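Coelenterazine-binding protein with bound coelenterazine (Renilla muelleri, PDB 2HPS) binds the luciferin coelenterazine and probably makes it available to luciferase and oxygen only when calcium is bound. Local coordinates at residues Met99-Ile102 against Gln103-Met107; Val162-Asn165 against Asp166-Gly170; Ala126-Gln129 against Ala130-Pro133. All coordinates share one frame; numbering follows the deposited sequence.

Contact 1. Residues Met99-Ile102 against Gln103-Met107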
HETATM    1  N   MSE A  99       0.964  12.694   7.145  1.00 15.50           N
HETATM    2  CA  MSE A  99       1.251  11.547   7.993  1.00 16.11           C
HETATM    3  C   MSE A  99       0.777  10.263   7.331  1.00 15.48           C
HETATM    4  O   MSE A  99       1.387   9.206   7.515  1.00 14.80           O
HETATM    5  CB  MSE A  99       0.602  11.697   9.368  1.00 16.99           C
HETATM    6  CG  MSE A  99       1.325  12.649  10.274  1.00 21.71           C
HETATM    7 SE   MSE A  99       3.203  12.106  10.593  1.00 34.22          SE
HETATM    8  CE  MSE A  99       3.033  10.306  10.827  1.00 23.90           C
ATOM      9  N   ALA A 100      -0.308  10.358   6.554  1.00 14.94           N
ATOM     10  CA  ALA A 100      -0.895   9.170   5.905  1.00 14.73           C
ATOM     11  C   ALA A 100      -0.014   8.499   4.853  1.00 15.29           C
ATOM     12  O   ALA A 100      -0.218   7.317   4.524  1.00 15.14           O
ATOM     13  CB  ALA A 100      -2.240   9.510   5.303  1.00 14.51           C
ATOM     14  N   VAL A 101       0.964   9.238   4.322  1.00 14.91           N
ATOM     15  CA  VAL A 101       1.839   8.666   3.285  1.00 15.61           C
ATOM     16  C   VAL A 101       3.186   8.186   3.811  1.00 15.43           C
ATOM     17  O   VAL A 101       4.003   7.635   3.069  1.00 15.47           O
ATOM     18  CB  VAL A 101       2.030   9.631   2.092  1.00 14.43           C
ATOM     19  CG1 VAL A 101       0.660   9.980   1.494  1.00 14.32           C
ATOM     20  CG2 VAL A 101       2.798  10.898   2.511  1.00 16.31           C
ATOM     21  N   ILE A 102       3.413   8.403   5.104  1.00 16.18           N
ATOM     22  CA  ILE A 102       4.646   7.957   5.747  1.00 16.31           C
ATOM     23  C   ILE A 102       4.920   6.463   5.550  1.00 16.76           C
ATOM     24  O   ILE A 102       6.043   6.066   5.234  1.00 15.83           O
ATOM     25  CB  ILE A 102       4.650   8.407   7.240  1.00 16.29           C
ATOM     26  CG1 ILE A 102       4.740   9.940   7.306  1.00 16.10           C
ATOM     27  CG2 ILE A 102       5.727   7.703   8.044  1.00 17.08           C
ATOM     28  CD1 ILE A 102       6.107  10.546   6.862  1.00 17.25           C
ATOM     29  N   GLN A 103       3.890   5.637   5.693  1.00 16.91           N
ATOM     30  CA  GLN A 103       4.027   4.213   5.467  1.00 17.15           C
ATOM     31  C   GLN A 103       4.557   3.911   4.055  1.00 16.89           C
ATOM     32  O   GLN A 103       5.477   3.101   3.876  1.00 17.35           O
ATOM     33  CB  GLN A 103       2.667   3.565   5.681  1.00 18.20           C
ATOM     34  CG  GLN A 103       2.671   2.078   5.797  1.00 17.90           C
ATOM     35  CD  GLN A 103       1.248   1.541   5.925  1.00 20.90           C
ATOM     36  OE1 GLN A 103       0.267   2.233   5.606  1.00 21.50           O
ATOM     37  NE2 GLN A 103       1.128   0.320   6.411  1.00 17.62           N
ATOM     38  N   SER A 104       3.995   4.585   3.052  1.00 15.78           N
ATOM     39  CA  SER A 104       4.402   4.359   1.677  1.00 15.82           C
ATOM     40  C   SER A 104       5.819   4.867   1.421  1.00 15.13           C
ATOM     41  O   SER A 104       6.546   4.286   0.635  1.00 14.45           O
ATOM     42  CB  SER A 104       3.416   5.020   0.716  1.00 15.84           C
ATOM     43  OG  SER A 104       2.170   4.332   0.712  1.00 19.56           O
ATOM     44  N   LEU A 105       6.196   5.972   2.069  1.00 15.90           N
ATOM     45  CA  LEU A 105       7.558   6.505   1.937  1.00 15.76           C
ATOM     46  C   LEU A 105       8.600   5.602   2.601  1.00 16.31           C
ATOM     47  O   LEU A 105       9.733   5.468   2.103  1.00 16.15           O
ATOM     48  CB  LEU A 105       7.638   7.937   2.485  1.00 16.04           C
ATOM     49  CG  LEU A 105       6.928   8.977   1.599  1.00 17.28           C
ATOM     50  CD1 LEU A 105       6.869  10.360   2.252  1.00 17.76           C
ATOM     51  CD2 LEU A 105       7.557   9.059   0.186  1.00 16.89           C
ATOM     52  N   ILE A 106       8.220   4.968   3.715  1.00 16.39           N
ATOM     53  CA  ILE A 106       9.058   3.910   4.300  1.00 17.10           C
ATOM     54  C   ILE A 106       9.261   2.778   3.292  1.00 17.85           C
ATOM     55  O   ILE A 106      10.402   2.348   3.056  1.00 17.02           O
ATOM     56  CB  ILE A 106       8.488   3.381   5.637  1.00 17.30           C
ATOM     57  CG1 ILE A 106       8.598   4.474   6.706  1.00 18.43           C
ATOM     58  CG2 ILE A 106       9.195   2.063   6.076  1.00 17.77           C
ATOM     59  CD1 ILE A 106       8.078   4.038   8.068  1.00 20.37           C
HETATM   60  N   MSE A 107       8.169   2.326   2.665  1.00 17.14           N
HETATM   61  CA  MSE A 107       8.275   1.294   1.638  1.00 18.55           C
HETATM   62  C   MSE A 107       9.134   1.739   0.471  1.00 16.58           C
HETATM   63  O   MSE A 107       9.960   0.974  -0.005  1.00 16.10           O
HETATM   64  CB  MSE A 107       6.907   0.839   1.160  1.00 18.11           C
HETATM   65  CG  MSE A 107       6.102   0.268   2.294  1.00 17.82           C
HETATM   66 SE   MSE A 107       4.357  -0.381   1.676  1.00 30.72          SE
HETATM   67  CE  MSE A 107       4.772  -1.432   0.743  1.00  9.29           C
TER
HETATM   68  O   HOH W   1       1.493   6.435   7.146  1.00 18.28           O
HETATM   69  O   HOH W   2       1.038   5.285   3.042  1.00 16.53           O
HETATM   70  O   HOH W   3      -1.117   5.249   5.994  1.00 23.69           O
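At the entering helix of the third EF-hand, helix 102-111, a type I turn from Met99 to Ile102 passes straight into the first turn of the helix. Val101 and Leu105, four residues apart, meet on one side: Val101 O takes the backbone N-H of Leu105 at 2.9 Å, and their side chains run side by side the same way. With CG1 of the valine anti to the carbonyl carbon (chi1 -58°), its other branch, CG2, sits in the crowded position between backbone N and carbonyl, and this is the methyl that meets Leu105 CD1, at 4.1 Å. One residue on, Ile106 N gives its hydrogen to Ile102 O at 2.9 Å, while Ile106 CG1 rests 3.4 Å from that same Ile102 O.

Water serves the helix start. One molecule accepts from Gln103 N at 2.9 Å and lies in bonding position to Met99 O; a second donates to Ala100 O at 2.8 Å and also bonds Ser104 OG. Met99 O further accepts from Ile102 N, which closes the turn. The Gln103 chain, extended beyond CG, leads away toward the bound coelenterazine, where its NE2 is hydrogen-bonded to Tyr36. Val101 and Ser104 pack on helix 157-169, whereas Ile106 touches helix 51-68. A water-bridged turn thus leads into the entering helix of an EF-hand helix-loop-helix.

Contact 2. Residues Val162-Asn165 against Asp166-Gly170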
ATOM      1  N   VAL A 162       2.984  10.651  -6.130  1.00 13.48           N
ATOM      2  CA  VAL A 162       1.796  11.014  -6.903  1.00 14.02           C
ATOM      3  C   VAL A 162       0.783   9.846  -6.901  1.00 13.24           C
ATOM      4  O   VAL A 162      -0.421  10.033  -6.620  1.00 12.25           O
ATOM      5  CB  VAL A 162       2.184  11.436  -8.338  1.00 14.49           C
ATOM      6  CG1 VAL A 162       0.930  11.459  -9.263  1.00 16.00           C
ATOM      7  CG2 VAL A 162       2.912  12.809  -8.283  1.00 16.74           C
ATOM      8  N   THR A 163       1.295   8.655  -7.186  1.00 12.64           N
ATOM      9  CA  THR A 163       0.471   7.435  -7.211  1.00 11.89           C
ATOM     10  C   THR A 163      -0.115   7.138  -5.826  1.00 12.35           C
ATOM     11  O   THR A 163      -1.315   6.867  -5.699  1.00 11.00           O
ATOM     12  CB  THR A 163       1.277   6.235  -7.743  1.00 13.01           C
ATOM     13  OG1 THR A 163       1.531   6.455  -9.138  1.00 13.25           O
ATOM     14  CG2 THR A 163       0.470   4.922  -7.603  1.00 12.15           C
ATOM     15  N   VAL A 164       0.725   7.220  -4.797  1.00 11.31           N
ATOM     16  CA  VAL A 164       0.250   6.960  -3.426  1.00 12.00           C
ATOM     17  C   VAL A 164      -0.883   7.909  -3.054  1.00 11.96           C
ATOM     18  O   VAL A 164      -1.933   7.490  -2.561  1.00 12.52           O
ATOM     19  CB  VAL A 164       1.408   7.096  -2.411  1.00 11.93           C
ATOM     20  CG1 VAL A 164       0.883   7.054  -0.999  1.00 13.59           C
ATOM     21  CG2 VAL A 164       2.435   5.985  -2.649  1.00 12.34           C
ATOM     22  N   ASN A 165      -0.691   9.204  -3.277  1.00 12.75           N
ATOM     23  CA  ASN A 165      -1.757  10.160  -2.973  1.00 12.66           C
ATOM     24  C   ASN A 165      -3.032   9.905  -3.759  1.00 13.23           C
ATOM     25  O   ASN A 165      -4.133  10.011  -3.225  1.00 13.56           O
ATOM     26  CB  ASN A 165      -1.251  11.587  -3.182  1.00 13.53           C
ATOM     27  CG  ASN A 165      -0.505  12.092  -1.972  1.00 14.91           C
ATOM     28  OD1 ASN A 165      -1.127  12.386  -0.949  1.00 16.72           O
ATOM     29  ND2 ASN A 165       0.820  12.187  -2.065  1.00 17.20           N
ATOM     30  N   ASP A 166      -2.882   9.575  -5.037  1.00 12.90           N
ATOM     31  CA  ASP A 166      -4.062   9.349  -5.853  1.00 14.08           C
ATOM     32  C   ASP A 166      -4.821   8.100  -5.372  1.00 13.43           C
ATOM     33  O   ASP A 166      -6.052   8.115  -5.253  1.00 13.34           O
ATOM     34  CB  ASP A 166      -3.500   9.125  -7.265  0.65 14.73           C
ATOM     35  CG  ASP A 166      -4.554   8.899  -8.305  0.65 16.99           C
ATOM     36  OD1 ASP A 166      -5.764   8.942  -7.982  0.65 17.88           O
ATOM     37  OD2 ASP A 166      -4.133   8.689  -9.466  0.65 18.73           O
ATOM     38  N   PHE A 167      -4.080   7.047  -5.056  1.00 12.86           N
ATOM     39  CA  PHE A 167      -4.719   5.835  -4.537  1.00 12.04           C
ATOM     40  C   PHE A 167      -5.402   6.094  -3.192  1.00 12.22           C
ATOM     41  O   PHE A 167      -6.556   5.730  -3.004  1.00 11.92           O
ATOM     42  CB  PHE A 167      -3.715   4.708  -4.411  1.00 12.14           C
ATOM     43  CG  PHE A 167      -4.350   3.398  -4.007  1.00 11.92           C
ATOM     44  CD1 PHE A 167      -4.962   2.595  -4.967  1.00 12.38           C
ATOM     45  CD2 PHE A 167      -4.365   2.989  -2.679  1.00 13.31           C
ATOM     46  CE1 PHE A 167      -5.577   1.388  -4.613  1.00 13.43           C
ATOM     47  CE2 PHE A 167      -4.981   1.771  -2.309  1.00 12.48           C
ATOM     48  CZ  PHE A 167      -5.574   0.967  -3.277  1.00 13.02           C
ATOM     49  N   LEU A 168      -4.688   6.730  -2.263  1.00 11.81           N
ATOM     50  CA  LEU A 168      -5.212   6.887  -0.901  1.00 12.36           C
ATOM     51  C   LEU A 168      -6.341   7.908  -0.759  1.00 12.19           C
ATOM     52  O   LEU A 168      -7.248   7.706   0.059  1.00 13.58           O
ATOM     53  CB  LEU A 168      -4.070   7.209   0.079  1.00 12.27           C
ATOM     54  CG  LEU A 168      -3.096   6.070   0.402  1.00 13.92           C
ATOM     55  CD1 LEU A 168      -2.035   6.630   1.353  1.00 17.09           C
ATOM     56  CD2 LEU A 168      -3.792   4.841   1.006  1.00 14.73           C
ATOM     57  N   PHE A 169      -6.307   8.989  -1.539  1.00 12.71           N
ATOM     58  CA  PHE A 169      -7.248  10.092  -1.367  1.00 13.08           C
ATOM     59  C   PHE A 169      -8.137  10.417  -2.561  1.00 13.46           C
ATOM     60  O   PHE A 169      -9.074  11.216  -2.429  1.00 15.54           O
ATOM     61  CB  PHE A 169      -6.501  11.373  -0.943  1.00 14.14           C
ATOM     62  CG  PHE A 169      -5.728  11.206   0.321  1.00 13.83           C
ATOM     63  CD1 PHE A 169      -6.383  11.050   1.528  1.00 15.04           C
ATOM     64  CD2 PHE A 169      -4.332  11.194   0.303  1.00 15.58           C
ATOM     65  CE1 PHE A 169      -5.664  10.889   2.704  1.00 16.53           C
ATOM     66  CE2 PHE A 169      -3.613  11.028   1.471  1.00 15.42           C
ATOM     67  CZ  PHE A 169      -4.278  10.870   2.670  1.00 15.23           C
ATOM     68  N   GLY A 170      -7.836   9.824  -3.714  1.00 13.41           N
ATOM     69  CA  GLY A 170      -8.572  10.109  -4.943  1.00 13.61           C
ATOM     70  C   GLY A 170     -10.015   9.638  -4.873  1.00 13.70           C
ATOM     71  O   GLY A 170     -10.282   8.533  -4.414  1.00 14.13           O
TER
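Val164 and Leu168 make the close-packed side of this helical turn, their side chains running alongside each other and pointing the same way, with Val164 CG1 3.8 Å from Leu168 CD1. The valine places CG1 anti to its own nitrogen (chi1 171°), forward along the helix, where the leucine methyl meets it. Beneath them Leu168 N donates to Val164 O at 2.9 Å, and Phe167 N to Thr163 O at 2.8 Å, a nearly straight bond of 167°. Val164 and Leu168 continue into the interior, Val164 packing on Phe180 and Val101, Leu168 on Arg19 and Leu89, and the neighbouring Phe167 ring stacks with that of Tyr181.

All this belongs to helix 157-169, the exiting helix of the fourth EF-hand, whose regular hydrogen bonding runs to its end with Gly170 N on Asp166 O at 2.9 Å; Gly170 is the first residue to leave helical geometry.

The solvent side is limited to exposed Val162 and the partly exposed Asn165 and Asp166. Asn165 crosses Phe169 with amide and ring planes 28° apart, its OD1 meeting the ring edge 3.6 Å from Phe169 CD2. The amide is steadied by ND2, which bonds back to Leu161 O. The Phe169 ring is still covered by Leu89 and Ala100, and Lys97 makes a cation-pi contact with it.

Contact 3. Residues Ala126-Gln129 against Ala130-Pro133. With CTZ (c2-hydroxy-coelenterazine), chain B.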
ATOM      1  N   ALA A 126      11.663  -6.993  -7.237  1.00 15.22           N
ATOM      2  CA  ALA A 126      12.162  -7.770  -6.087  1.00 15.56           C
ATOM      3  C   ALA A 126      11.380  -7.429  -4.825  1.00 15.61           C
ATOM      4  O   ALA A 126      10.990  -8.327  -4.052  1.00 16.09           O
ATOM      5  CB  ALA A 126      13.658  -7.528  -5.868  1.00 15.75           C
ATOM      6  N   PHE A 127      11.126  -6.135  -4.631  1.00 14.83           N
ATOM      7  CA  PHE A 127      10.373  -5.687  -3.461  1.00 14.71           C
ATOM      8  C   PHE A 127       8.913  -6.160  -3.505  1.00 14.24           C
ATOM      9  O   PHE A 127       8.395  -6.749  -2.547  1.00 14.06           O
ATOM     10  CB  PHE A 127      10.450  -4.164  -3.290  1.00 14.14           C
ATOM     11  CG  PHE A 127       9.623  -3.651  -2.141  1.00 13.97           C
ATOM     12  CD1 PHE A 127      10.170  -3.550  -0.866  1.00 14.99           C
ATOM     13  CD2 PHE A 127       8.283  -3.308  -2.327  1.00 14.37           C
ATOM     14  CE1 PHE A 127       9.401  -3.099   0.200  1.00 13.05           C
ATOM     15  CE2 PHE A 127       7.507  -2.848  -1.269  1.00 14.26           C
ATOM     16  CZ  PHE A 127       8.073  -2.754  -0.003  1.00 13.42           C
ATOM     17  N   LEU A 128       8.258  -5.917  -4.631  1.00 13.68           N
ATOM     18  CA  LEU A 128       6.855  -6.257  -4.767  1.00 13.89           C
ATOM     19  C   LEU A 128       6.610  -7.763  -4.632  1.00 14.50           C
ATOM     20  O   LEU A 128       5.635  -8.183  -4.019  1.00 14.32           O
ATOM     21  CB  LEU A 128       6.308  -5.728  -6.094  1.00 14.58           C
ATOM     22  CG  LEU A 128       4.820  -5.958  -6.291  1.00 15.29           C
ATOM     23  CD1 LEU A 128       4.003  -5.368  -5.115  1.00 16.84           C
ATOM     24  CD2 LEU A 128       4.394  -5.330  -7.623  1.00 15.42           C
ATOM     25  N   GLN A 129       7.510  -8.574  -5.194  1.00 13.57           N
ATOM     26  CA  GLN A 129       7.362 -10.031  -5.096  1.00 14.24           C
ATOM     27  C   GLN A 129       7.796 -10.599  -3.739  1.00 15.12           C
ATOM     28  O   GLN A 129       7.488 -11.751  -3.417  1.00 15.41           O
ATOM     29  CB  GLN A 129       8.082 -10.714  -6.242  1.00 14.64           C
ATOM     30  CG  GLN A 129       7.391 -10.409  -7.583  1.00 15.86           C
ATOM     31  CD  GLN A 129       8.031 -11.154  -8.729  1.00 17.93           C
ATOM     32  OE1 GLN A 129       9.259 -11.217  -8.814  1.00 16.72           O
ATOM     33  NE2 GLN A 129       7.211 -11.735  -9.601  1.00 17.26           N
ATOM     34  N   ALA A 130       8.518  -9.806  -2.957  1.00 14.60           N
ATOM     35  CA  ALA A 130       8.797 -10.181  -1.568  1.00 15.36           C
ATOM     36  C   ALA A 130       7.567  -9.940  -0.707  1.00 15.40           C
ATOM     37  O   ALA A 130       7.173 -10.808   0.078  1.00 14.91           O
ATOM     38  CB  ALA A 130      10.011  -9.424  -1.027  1.00 15.15           C
ATOM     39  N   VAL A 131       6.927  -8.780  -0.855  1.00 15.00           N
ATOM     40  CA  VAL A 131       5.716  -8.514  -0.061  1.00 15.62           C
ATOM     41  C   VAL A 131       4.569  -9.373  -0.564  1.00 15.32           C
ATOM     42  O   VAL A 131       3.729  -9.817   0.224  1.00 15.49           O
ATOM     43  CB  VAL A 131       5.322  -7.005   0.038  1.00 16.62           C
ATOM     44  CG1 VAL A 131       6.529  -6.181   0.519  1.00 16.52           C
ATOM     45  CG2 VAL A 131       4.804  -6.483  -1.262  1.00 18.54           C
ATOM     46  N   GLY A 132       4.576  -9.641  -1.873  1.00 14.58           N
ATOM     47  CA  GLY A 132       3.519 -10.432  -2.517  1.00 14.43           C
ATOM     48  C   GLY A 132       4.090 -11.534  -3.401  1.00 14.78           C
ATOM     49  O   GLY A 132       4.075 -11.432  -4.631  1.00 14.70           O
ATOM     50  N   PRO A 133       4.594 -12.606  -2.782  1.00 14.97           N
ATOM     51  CA  PRO A 133       5.222 -13.724  -3.520  1.00 15.23           C
ATOM     52  C   PRO A 133       4.265 -14.483  -4.432  1.00 15.28           C
ATOM     53  O   PRO A 133       4.706 -15.238  -5.312  1.00 16.10           O
ATOM     54  CB  PRO A 133       5.769 -14.634  -2.415  1.00 15.89           C
ATOM     55  CG  PRO A 133       5.050 -14.208  -1.146  1.00 15.45           C
ATOM     56  CD  PRO A 133       4.616 -12.789  -1.316  1.00 14.83           C
TER
HETATM   57  N1  CTZ B 187       1.517  -3.421  -1.185  1.00 13.65           N
HETATM   58  C2  CTZ B 187       1.405  -4.555  -0.441  1.00 13.29           C
HETATM   59  C3  CTZ B 187       0.933  -5.539  -1.417  1.00 12.47           C
HETATM   60  N4  CTZ B 187       0.805  -4.996  -2.625  1.00 13.91           N
HETATM   61  C5  CTZ B 187       0.401  -5.517  -3.802  1.00 11.67           C
HETATM   62  C6  CTZ B 187       0.339  -4.679  -4.918  1.00 12.38           C
HETATM   63  N7  CTZ B 187       0.683  -3.376  -4.834  1.00 12.96           N
HETATM   64  C8  CTZ B 187       1.102  -2.828  -3.672  1.00 13.70           C
HETATM   65  C9  CTZ B 187       1.149  -3.703  -2.477  1.00 12.94           C
HETATM   66  C10 CTZ B 187       1.694  -4.701   1.034  1.00 13.68           C
HETATM   67  C11 CTZ B 187       0.713  -3.811   1.755  1.00 13.90           C
HETATM   68  C12 CTZ B 187       1.177  -2.683   2.430  1.00 13.04           C
HETATM   69  C13 CTZ B 187       0.299  -1.834   3.093  1.00 16.02           C
HETATM   70  C14 CTZ B 187      -1.066  -2.138   3.075  1.00 16.20           C
HETATM   71  C15 CTZ B 187      -1.544  -3.266   2.390  1.00 15.55           C
HETATM   72  C16 CTZ B 187      -0.650  -4.108   1.725  1.00 14.78           C
HETATM   73  O17 CTZ B 187      -1.926  -1.309   3.718  1.00 16.86           O
HETATM   74  O18 CTZ B 187       0.661  -6.779  -1.174  1.00 13.35           O
HETATM   75  C19 CTZ B 187      -0.073  -5.245  -6.223  1.00 12.99           C
HETATM   76  C20 CTZ B 187      -1.041  -6.248  -6.315  1.00 11.75           C
HETATM   77  C21 CTZ B 187      -1.394  -6.766  -7.559  1.00 13.48           C
HETATM   78  C22 CTZ B 187      -0.766  -6.295  -8.721  1.00 12.43           C
HETATM   79  C23 CTZ B 187       0.208  -5.310  -8.642  1.00 13.74           C
HETATM   80  C24 CTZ B 187       0.560  -4.786  -7.392  1.00 14.40           C
HETATM   81  O25 CTZ B 187      -1.129  -6.826  -9.920  1.00 12.87           O
HETATM   82  C26 CTZ B 187       1.475  -1.363  -3.528  1.00 13.73           C
HETATM   83  C27 CTZ B 187       2.917  -1.184  -3.925  1.00 15.55           C
HETATM   84  C28 CTZ B 187       3.885  -0.807  -2.995  1.00 17.71           C
HETATM   85  C29 CTZ B 187       5.207  -0.648  -3.410  1.00 17.01           C
HETATM   86  C30 CTZ B 187       5.553  -0.886  -4.750  1.00 15.99           C
HETATM   87  C31 CTZ B 187       4.581  -1.249  -5.682  1.00 16.54           C
HETATM   88  C32 CTZ B 187       3.255  -1.393  -5.266  1.00 16.58           C
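The helix ends here with its hydrogen bonding slackening: Val131 N binds Phe127 O at 3.0 Å in a nearly straight bond (165°), whereas Ala130 N divides itself between two weak bonds, to Ala126 O and Phe127 O, and Gly132 N closes the last turn on Leu128 O at 2.8 Å. Beyond it Pro133 CA comes 3.0 Å from Gln129 O in a CA-H...O contact. Val131 CG1 lies over one face of the Phe127 ring, offset toward the rim, in a CH-pi contact 4.1 Å from the centroid. The valine's second methyl, CG2, packs against Leu128 CD1 and approaches coelenterazine C3 at 4.0 Å. Leu128, with CG anti to the backbone nitrogen (chi1 -176°), sends CD1 to 3.7 Å from ligand C6, and Phe127 CE2 meets ligand C29 at 3.8 Å. Replacing Val131 with an alanine would probably leave the Phe127 face without its methyl cover and open a gap beside the ligand core. Gln129 turns instead to helix 137-147, its NE2 bonding Asp137 OD1. The three apolar side chains form part of the wall of the coelenterazine pocket, built on the exiting helix of an EF-hand.

Each contact lies at or near an end of an EF-hand helix, and the chemistry follows the place. Contact 1 opens the entering helix of the third hand and adds water bridges to its backbone bonds; contact 3 ends the exiting helix of the same hand. Both reach the ligand, contact 3 by three apolar side chains. Contact 2, ending the exiting helix of the fourth hand, splits into a buried flank and a polar one. All are partly buried, contact 1 without exposed residues. Contact 1 touches the others: Ala100 CB lies 3.6 Å from Phe169 CZ, and Met107 CE 3.6 Å from Phe127 CZ. Contacts 2 and 3 lie on opposite sides of the chain's centre, nearest atoms about 10 Å apart.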